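Long-range contacts in ATP-dependent protease (Xanthomonas campestris pv. campestris, PDB 7CAY), which is a homologue of the N-terminal substrate-binding domain of Lon peptidase and so probably binds protein substrates: residues F11-V16 with F46-I51; A64-E69 with R92-R97. All blocks are in the same frame, centred on the assembly; numbering follows the deposited sequence.

Interaction 1: residues F11-V16 with F46-I51; sequences FPLHSV and FGVCLI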
ATOM      1  N   PHE A  11      -6.262   7.407  -4.112  1.00 60.75           N
ATOM      2  CA  PHE A  11      -5.651   8.555  -3.454  1.00 61.86           C
ATOM      3  C   PHE A  11      -4.182   8.645  -3.830  1.00 64.98           C
ATOM      4  O   PHE A  11      -3.447   7.657  -3.681  1.00 63.66           O
ATOM      5  CB  PHE A  11      -5.794   8.453  -1.938  1.00 63.60           C
ATOM      6  CG  PHE A  11      -7.102   8.976  -1.417  1.00 64.68           C
ATOM      7  CD1 PHE A  11      -8.299   8.562  -1.976  1.00 65.67           C
ATOM      8  CD2 PHE A  11      -7.135   9.878  -0.365  1.00 65.43           C
ATOM      9  CE1 PHE A  11      -9.504   9.040  -1.501  1.00 66.61           C
ATOM     10  CE2 PHE A  11      -8.341  10.357   0.119  1.00 66.10           C
ATOM     11  CZ  PHE A  11      -9.526   9.938  -0.451  1.00 66.80           C
ATOM     12  N   PRO A  12      -3.725   9.793  -4.316  1.00 64.21           N
ATOM     13  CA  PRO A  12      -2.343   9.899  -4.800  1.00 64.33           C
ATOM     14  C   PRO A  12      -1.339  10.229  -3.705  1.00 64.00           C
ATOM     15  O   PRO A  12      -1.460  11.260  -3.034  1.00 64.44           O
ATOM     16  CB  PRO A  12      -2.434  11.033  -5.825  1.00 65.08           C
ATOM     17  CG  PRO A  12      -3.516  11.920  -5.279  1.00 65.15           C
ATOM     18  CD  PRO A  12      -4.504  11.017  -4.576  1.00 64.77           C
ATOM     19  N   LEU A  13      -0.335   9.372  -3.526  1.00 60.63           N
ATOM     20  CA  LEU A  13       0.713   9.594  -2.540  1.00 57.84           C
ATOM     21  C   LEU A  13       2.080   9.514  -3.204  1.00 57.11           C
ATOM     22  O   LEU A  13       2.279   8.769  -4.165  1.00 56.06           O
ATOM     23  CB  LEU A  13       0.644   8.577  -1.390  1.00 57.18           C
ATOM     24  CG  LEU A  13      -0.622   8.510  -0.532  1.00 57.89           C
ATOM     25  CD1 LEU A  13      -0.307   7.814   0.770  1.00 59.44           C
ATOM     26  CD2 LEU A  13      -1.207   9.883  -0.263  1.00 58.65           C
ATOM     27  N   HIS A  14       3.027  10.286  -2.670  1.00 62.03           N
ATOM     28  CA  HIS A  14       4.402  10.295  -3.156  1.00 60.69           C
ATOM     29  C   HIS A  14       5.228   9.143  -2.606  1.00 55.81           C
ATOM     30  O   HIS A  14       6.463   9.195  -2.649  1.00 54.18           O
ATOM     31  CB  HIS A  14       5.071  11.628  -2.816  1.00 61.99           C
ATOM     32  CG  HIS A  14       4.545  12.784  -3.608  1.00 61.47           C
ATOM     33  ND1 HIS A  14       5.008  13.093  -4.869  1.00 62.03           N
ATOM     34  CD2 HIS A  14       3.591  13.701  -3.322  1.00 61.45           C
ATOM     35  CE1 HIS A  14       4.367  14.156  -5.321  1.00 62.13           C
ATOM     36  NE2 HIS A  14       3.500  14.543  -4.403  1.00 61.79           N
ATOM     37  N   SER A  15       4.567   8.108  -2.097  1.00 56.40           N
ATOM     38  CA  SER A  15       5.234   6.935  -1.556  1.00 54.12           C
ATOM     39  C   SER A  15       4.248   5.781  -1.584  1.00 52.59           C
ATOM     40  O   SER A  15       3.067   5.967  -1.284  1.00 53.86           O
ATOM     41  CB  SER A  15       5.731   7.182  -0.131  1.00 53.64           C
ATOM     42  OG  SER A  15       4.657   7.578   0.704  1.00 53.19           O
ATOM     43  N   VAL A  16       4.731   4.595  -1.952  1.00 51.26           N
ATOM     44  CA  VAL A  16       3.842   3.444  -2.003  1.00 51.08           C
ATOM     45  C   VAL A  16       3.484   3.016  -0.583  1.00 51.59           C
ATOM     46  O   VAL A  16       4.248   3.221   0.374  1.00 51.43           O
ATOM     47  CB  VAL A  16       4.475   2.280  -2.791  1.00 52.56           C
ATOM     48  CG1 VAL A  16       5.260   2.811  -3.983  1.00 52.61           C
ATOM     49  CG2 VAL A  16       5.354   1.422  -1.896  1.00 53.46           C
ATOM     50  N   PHE A  46     -11.163   2.749  -0.273  1.00 67.08           N
ATOM     51  CA  PHE A  46     -10.409   3.345  -1.364  1.00 64.51           C
ATOM     52  C   PHE A  46      -8.986   2.802  -1.319  1.00 64.32           C
ATOM     53  O   PHE A  46      -8.631   2.001  -0.448  1.00 64.84           O
ATOM     54  CB  PHE A  46     -10.441   4.880  -1.301  1.00 62.79           C
ATOM     55  CG  PHE A  46      -9.808   5.460  -0.067  1.00 61.89           C
ATOM     56  CD1 PHE A  46     -10.561   5.687   1.072  1.00 63.02           C
ATOM     57  CD2 PHE A  46      -8.465   5.804  -0.055  1.00 60.51           C
ATOM     58  CE1 PHE A  46      -9.983   6.233   2.205  1.00 62.76           C
ATOM     59  CE2 PHE A  46      -7.881   6.347   1.074  1.00 60.66           C
ATOM     60  CZ  PHE A  46      -8.642   6.560   2.207  1.00 61.65           C
ATOM     61  N   GLY A  47      -8.164   3.236  -2.275  1.00 62.11           N
ATOM     62  CA  GLY A  47      -6.816   2.733  -2.397  1.00 61.95           C
ATOM     63  C   GLY A  47      -5.802   3.857  -2.474  1.00 60.16           C
ATOM     64  O   GLY A  47      -6.131   5.012  -2.740  1.00 58.13           O
ATOM     65  N   VAL A  48      -4.547   3.489  -2.236  1.00 62.25           N
ATOM     66  CA  VAL A  48      -3.418   4.412  -2.281  1.00 59.44           C
ATOM     67  C   VAL A  48      -2.495   3.971  -3.407  1.00 58.91           C
ATOM     68  O   VAL A  48      -2.033   2.822  -3.426  1.00 57.74           O
ATOM     69  CB  VAL A  48      -2.668   4.460  -0.942  1.00 56.69           C
ATOM     70  CG1 VAL A  48      -1.240   4.927  -1.155  1.00 55.15           C
ATOM     71  CG2 VAL A  48      -3.393   5.370   0.034  1.00 55.89           C
ATOM     72  N   CYS A  49      -2.232   4.878  -4.344  1.00 58.63           N
ATOM     73  CA  CYS A  49      -1.324   4.628  -5.453  1.00 57.81           C
ATOM     74  C   CYS A  49      -0.213   5.667  -5.453  1.00 57.81           C
ATOM     75  O   CYS A  49      -0.465   6.859  -5.259  1.00 57.11           O
ATOM     76  CB  CYS A  49      -2.057   4.664  -6.795  1.00 58.54           C
ATOM     77  SG  CYS A  49      -2.917   3.140  -7.223  1.00 59.96           S
ATOM     78  N   LEU A  50       1.015   5.207  -5.668  1.00 53.23           N
ATOM     79  CA  LEU A  50       2.116   6.123  -5.918  1.00 54.47           C
ATOM     80  C   LEU A  50       1.922   6.808  -7.268  1.00 58.12           C
ATOM     81  O   LEU A  50       1.685   6.143  -8.282  1.00 59.73           O
ATOM     82  CB  LEU A  50       3.442   5.367  -5.884  1.00 53.40           C
ATOM     83  CG  LEU A  50       4.667   6.139  -6.374  1.00 53.17           C
ATOM     84  CD1 LEU A  50       5.128   7.143  -5.330  1.00 53.87           C
ATOM     85  CD2 LEU A  50       5.793   5.192  -6.756  1.00 54.35           C
ATOM     86  N   ILE A  51       2.011   8.142  -7.280  1.00 58.41           N
ATOM     87  CA  ILE A  51       1.829   8.907  -8.514  1.00 62.12           C
ATOM     88  C   ILE A  51       3.161   9.096  -9.225  1.00 66.10           C
ATOM     89  O   ILE A  51       4.224   8.737  -8.702  1.00 66.05           O
ATOM     90  CB  ILE A  51       1.162  10.276  -8.259  1.00 61.96           C
ATOM     91  CG1 ILE A  51       1.430  10.789  -6.837  1.00 61.62           C
ATOM     92  CG2 ILE A  51      -0.327  10.207  -8.554  1.00 61.09           C
ATOM     93  CD1 ILE A  51       2.856  11.247  -6.578  1.00 61.95           C
TER
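Phe11 and Phe46 stack face to face, with ring centroids 4.1 Å apart and planes at 26°. CE2 of Phe46 lies over the centre of the Phe11 ring. On the Phe46 ring, CE1 of Phe11 sits toward the rim. Further along the same face, Leu13 crosses Val48 at about a right angle, and its CD1 meets CG1 of Val48 at 3.6 Å. At the far end CD1 of Ile51 lies over one face of the His14 ring, offset toward its rim, in a CH-pi contact. CG2 of Ile51 also touches CB of Pro12, on the other face of the sheet from Leu13.

Phe11 to Leu13 lie on strand 6-13 and Val48 to Leu50 on strand 47-51, which run parallel. The connection holds strand 22-27 and helix 30-42. The pair belongs to the mixed sheet of the Lon substrate-binding domain, a PUA-clan family. Four backbone hydrogen bonds join them: Phe11 N to Gly47 O (2.8 Å), Cys49 N to Phe11 O, Leu13 N to Cys49 O, and Ile51 N to Leu13 O. Past Leu13 the chain leaves the sheet and wraps Leu50, whose CD1 lies 3.4 Å from Ser15 N. CG1 of Val16 packs on CB of Leu50.

Farther out, Leu35 and Val36 of helix 30-42 touch Phe11. Leu173 of helix 169-177 touches both Val16 and Leu50, and Glu169 accepts a hydrogen bond from Val16 N.

Interaction 2: residues A64-E69 with R92-R97; sequences AAYGTE and RFRVQR
Strands 66-69 and 92-95 run antiparallel, with Gly67 and Phe93 as a hydrogen-bonded pair between the non-hydrogen-bonded pairs Tyr66-Arg94 and Thr68-Arg92. Gly67 N bonds to Phe93 O at 3.1 Å, and Phe93 N returns a bond to Gly67 O at 3.0 Å. Val95 N adds a third, to Ala65 O.

The Phe93 ring lies over the backbone of Gly67. Its CG stands between its own N and carbonyl carbon (chi1 55°), and the end of the ring comes nearer to Gly67. CA of Gly67 makes a CH-pi contact over the ring face, 3.8 Å from the centroid. Gly67 has no side chain, and the ring packs flat over its CA and C. Glu69 N comes to the ring edge near its plane, 3.5 Å from CE2 of Phe93.

The strands form a beta hairpin, 66-74 with 83-100, within the mixed sheet of the Lon substrate-binding domain. On the face opposite Phe93, Tyr66 and Arg94 lie side by side and point the same way. The Arg94 chain is extended from CG to NE. Its CG lies 3.5 Å from Tyr66 CE2, and its NE makes a weak hydrogen bond to Tyr66 OH (3.1 Å, N-H...O 126°). The ring and guanidinium planes are 83° apart. The stronger polar partner of Arg94 is Asp179, which also forms a salt bridge with Arg92. Leu8 and Leu10 of strand 6-13 and Val110 of strand 106-112 touch Phe93.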
ATOM      1  N   ALA A  64       0.429   4.778 -10.535  1.00 54.82           N
ATOM      2  CA  ALA A  64       1.185   3.606 -10.936  1.00 55.42           C
ATOM      3  C   ALA A  64       0.233   2.444 -11.218  1.00 55.00           C
ATOM      4  O   ALA A  64      -0.953   2.477 -10.878  1.00 54.40           O
ATOM      5  CB  ALA A  64       2.200   3.230  -9.858  1.00 55.69           C
ATOM      6  N   ALA A  65       0.770   1.400 -11.852  1.00 54.68           N
ATOM      7  CA  ALA A  65      -0.057   0.264 -12.241  1.00 55.15           C
ATOM      8  C   ALA A  65      -0.534  -0.552 -11.047  1.00 53.50           C
ATOM      9  O   ALA A  65      -1.499  -1.313 -11.178  1.00 51.73           O
ATOM     10  CB  ALA A  65       0.706  -0.638 -13.212  1.00 57.79           C
ATOM     11  N   TYR A  66       0.112  -0.415  -9.890  1.00 54.26           N
ATOM     12  CA  TYR A  66      -0.244  -1.178  -8.701  1.00 54.53           C
ATOM     13  C   TYR A  66      -0.505  -0.238  -7.533  1.00 51.71           C
ATOM     14  O   TYR A  66       0.152   0.798  -7.398  1.00 50.34           O
ATOM     15  CB  TYR A  66       0.859  -2.179  -8.330  1.00 57.39           C
ATOM     16  CG  TYR A  66       0.872  -3.423  -9.187  1.00 61.19           C
ATOM     17  CD1 TYR A  66       1.399  -3.402 -10.471  1.00 62.47           C
ATOM     18  CD2 TYR A  66       0.360  -4.623  -8.708  1.00 63.94           C
ATOM     19  CE1 TYR A  66       1.412  -4.541 -11.258  1.00 65.56           C
ATOM     20  CE2 TYR A  66       0.372  -5.767  -9.486  1.00 66.93           C
ATOM     21  CZ  TYR A  66       0.898  -5.719 -10.760  1.00 68.26           C
ATOM     22  OH  TYR A  66       0.908  -6.855 -11.540  1.00 72.86           O
ATOM     23  N   GLY A  67      -1.472  -0.610  -6.694  1.00 50.12           N
ATOM     24  CA  GLY A  67      -1.808   0.154  -5.511  1.00 52.12           C
ATOM     25  C   GLY A  67      -2.188  -0.768  -4.370  1.00 54.75           C
ATOM     26  O   GLY A  67      -2.214  -1.990  -4.518  1.00 58.22           O
ATOM     27  N   THR A  68      -2.493  -0.157  -3.225  1.00 62.03           N
ATOM     28  CA  THR A  68      -2.794  -0.898  -2.005  1.00 58.28           C
ATOM     29  C   THR A  68      -4.099  -0.390  -1.411  1.00 57.31           C
ATOM     30  O   THR A  68      -4.238   0.808  -1.145  1.00 54.49           O
ATOM     31  CB  THR A  68      -1.661  -0.763  -0.984  1.00 54.99           C
ATOM     32  OG1 THR A  68      -0.422  -1.167  -1.580  1.00 53.62           O
ATOM     33  CG2 THR A  68      -1.934  -1.632   0.218  1.00 55.06           C
ATOM     34  N   GLU A  69      -5.048  -1.299  -1.203  1.00 57.14           N
ATOM     35  CA  GLU A  69      -6.288  -0.943  -0.528  1.00 58.45           C
ATOM     36  C   GLU A  69      -6.013  -0.621   0.936  1.00 58.40           C
ATOM     37  O   GLU A  69      -5.165  -1.248   1.577  1.00 59.97           O
ATOM     38  CB  GLU A  69      -7.301  -2.082  -0.636  1.00 60.53           C
ATOM     39  CG  GLU A  69      -8.684  -1.729  -0.112  1.00 61.40           C
ATOM     40  CD  GLU A  69      -9.604  -2.929  -0.026  1.00 64.25           C
ATOM     41  OE1 GLU A  69      -9.163  -3.990   0.470  1.00 65.79           O
ATOM     42  OE2 GLU A  69     -10.770  -2.814  -0.463  1.00 65.15           O
ATOM     43  N   ARG A  92      -3.704  -5.739  -2.361  1.00 62.28           N
ATOM     44  CA  ARG A  92      -3.081  -5.102  -3.511  1.00 60.11           C
ATOM     45  C   ARG A  92      -3.980  -5.238  -4.733  1.00 61.11           C
ATOM     46  O   ARG A  92      -4.710  -6.220  -4.885  1.00 63.43           O
ATOM     47  CB  ARG A  92      -1.714  -5.720  -3.806  1.00 58.99           C
ATOM     48  CG  ARG A  92      -0.683  -5.501  -2.722  1.00 57.10           C
ATOM     49  CD  ARG A  92       0.567  -6.325  -2.981  1.00 57.04           C
ATOM     50  NE  ARG A  92       0.248  -7.732  -3.204  1.00 57.73           N
ATOM     51  CZ  ARG A  92       0.392  -8.360  -4.366  1.00 56.60           C
ATOM     52  NH1 ARG A  92       0.867  -7.716  -5.420  1.00 54.06           N
ATOM     53  NH2 ARG A  92       0.068  -9.640  -4.470  1.00 59.26           N
ATOM     54  N   PHE A  93      -3.918  -4.237  -5.609  1.00 60.73           N
ATOM     55  CA  PHE A  93      -4.732  -4.239  -6.813  1.00 60.66           C
ATOM     56  C   PHE A  93      -3.907  -3.748  -7.994  1.00 59.49           C
ATOM     57  O   PHE A  93      -2.842  -3.148  -7.831  1.00 55.82           O
ATOM     58  CB  PHE A  93      -5.993  -3.376  -6.653  1.00 59.83           C
ATOM     59  CG  PHE A  93      -5.719  -1.961  -6.237  1.00 57.64           C
ATOM     60  CD1 PHE A  93      -5.380  -0.998  -7.175  1.00 57.12           C
ATOM     61  CD2 PHE A  93      -5.823  -1.584  -4.910  1.00 57.31           C
ATOM     62  CE1 PHE A  93      -5.137   0.308  -6.795  1.00 55.22           C
ATOM     63  CE2 PHE A  93      -5.583  -0.278  -4.523  1.00 55.65           C
ATOM     64  CZ  PHE A  93      -5.240   0.668  -5.467  1.00 54.55           C
ATOM     65  N   ARG A  94      -4.421  -4.021  -9.191  1.00 58.56           N
ATOM     66  CA  ARG A  94      -3.844  -3.539 -10.437  1.00 59.71           C
ATOM     67  C   ARG A  94      -4.818  -2.564 -11.087  1.00 56.96           C
ATOM     68  O   ARG A  94      -6.016  -2.848 -11.174  1.00 57.96           O
ATOM     69  CB  ARG A  94      -3.545  -4.697 -11.391  1.00 62.84           C
ATOM     70  CG  ARG A  94      -2.892  -5.889 -10.729  1.00 65.50           C
ATOM     71  CD  ARG A  94      -2.357  -6.875 -11.757  1.00 70.04           C
ATOM     72  NE  ARG A  94      -1.857  -8.095 -11.131  1.00 73.44           N
ATOM     73  CZ  ARG A  94      -2.536  -9.236 -11.072  1.00 77.60           C
ATOM     74  NH1 ARG A  94      -2.004 -10.295 -10.477  1.00 80.15           N
ATOM     75  NH2 ARG A  94      -3.745  -9.319 -11.615  1.00 79.20           N
ATOM     76  N   VAL A  95      -4.305  -1.422 -11.540  1.00 56.36           N
ATOM     77  CA  VAL A  95      -5.136  -0.417 -12.201  1.00 57.18           C
ATOM     78  C   VAL A  95      -5.236  -0.808 -13.673  1.00 61.98           C
ATOM     79  O   VAL A  95      -4.303  -0.594 -14.446  1.00 61.67           O
ATOM     80  CB  VAL A  95      -4.578   0.999 -12.028  1.00 56.05           C
ATOM     81  CG1 VAL A  95      -5.578   2.024 -12.530  1.00 55.69           C
ATOM     82  CG2 VAL A  95      -4.230   1.265 -10.567  1.00 54.45           C
ATOM     83  N   GLN A  96      -6.371  -1.400 -14.063  1.00 61.23           N
ATOM     84  CA  GLN A  96      -6.585  -1.728 -15.470  1.00 65.10           C
ATOM     85  C   GLN A  96      -6.691  -0.462 -16.310  1.00 64.21           C
ATOM     86  O   GLN A  96      -6.128  -0.386 -17.409  1.00 64.14           O
ATOM     87  CB  GLN A  96      -7.846  -2.577 -15.629  1.00 67.66           C
ATOM     88  CG  GLN A  96      -7.926  -3.767 -14.686  1.00 68.82           C
ATOM     89  CD  GLN A  96      -7.373  -5.043 -15.296  1.00 72.07           C
ATOM     90  OE1 GLN A  96      -6.727  -5.838 -14.615  1.00 72.76           O
ATOM     91  NE2 GLN A  96      -7.634  -5.249 -16.585  1.00 74.85           N
ATOM     92  N   ARG A  97      -7.410   0.535 -15.804  1.00 63.38           N
ATOM     93  CA  ARG A  97      -7.520   1.838 -16.438  1.00 64.42           C
ATOM     94  C   ARG A  97      -8.059   2.811 -15.400  1.00 63.43           C
ATOM     95  O   ARG A  97      -8.702   2.409 -14.425  1.00 61.34           O
ATOM     96  CB  ARG A  97      -8.415   1.791 -17.685  1.00 68.39           C
ATOM     97  CG  ARG A  97      -9.830   1.310 -17.425  1.00 71.37           C
ATOM     98  CD  ARG A  97     -10.474   0.746 -18.688  1.00 76.84           C
ATOM     99  NE  ARG A  97     -10.000  -0.602 -19.000  1.00 80.32           N
ATOM    100  CZ  ARG A  97      -9.208  -0.906 -20.025  1.00 82.50           C
ATOM    101  NH1 ARG A  97      -8.797   0.042 -20.858  1.00 82.73           N
ATOM    102  NH2 ARG A  97      -8.833  -2.164 -20.223  1.00 84.06           N
TER

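Interactions 1 and 2 lie in one mixed sheet of the Lon substrate-binding domain, with centres about 9 Å apart. Both segments of interaction 1 precede those of interaction 2 along the chain. Strand 47-51 lies beside strand 66-74, so the parallel pair of interaction 1 adjoins the hairpin of interaction 2. Probable backbone hydrogen bonds join them, from Val48 N to Thr68 O and from Ala64 N to Leu50 O. Cys49 SG packs on Gly67 CA and Phe93 CE1. Helix 169-177 touches both, through Leu50 and Tyr66 among others, and ties the sheet to the helical C-terminal part.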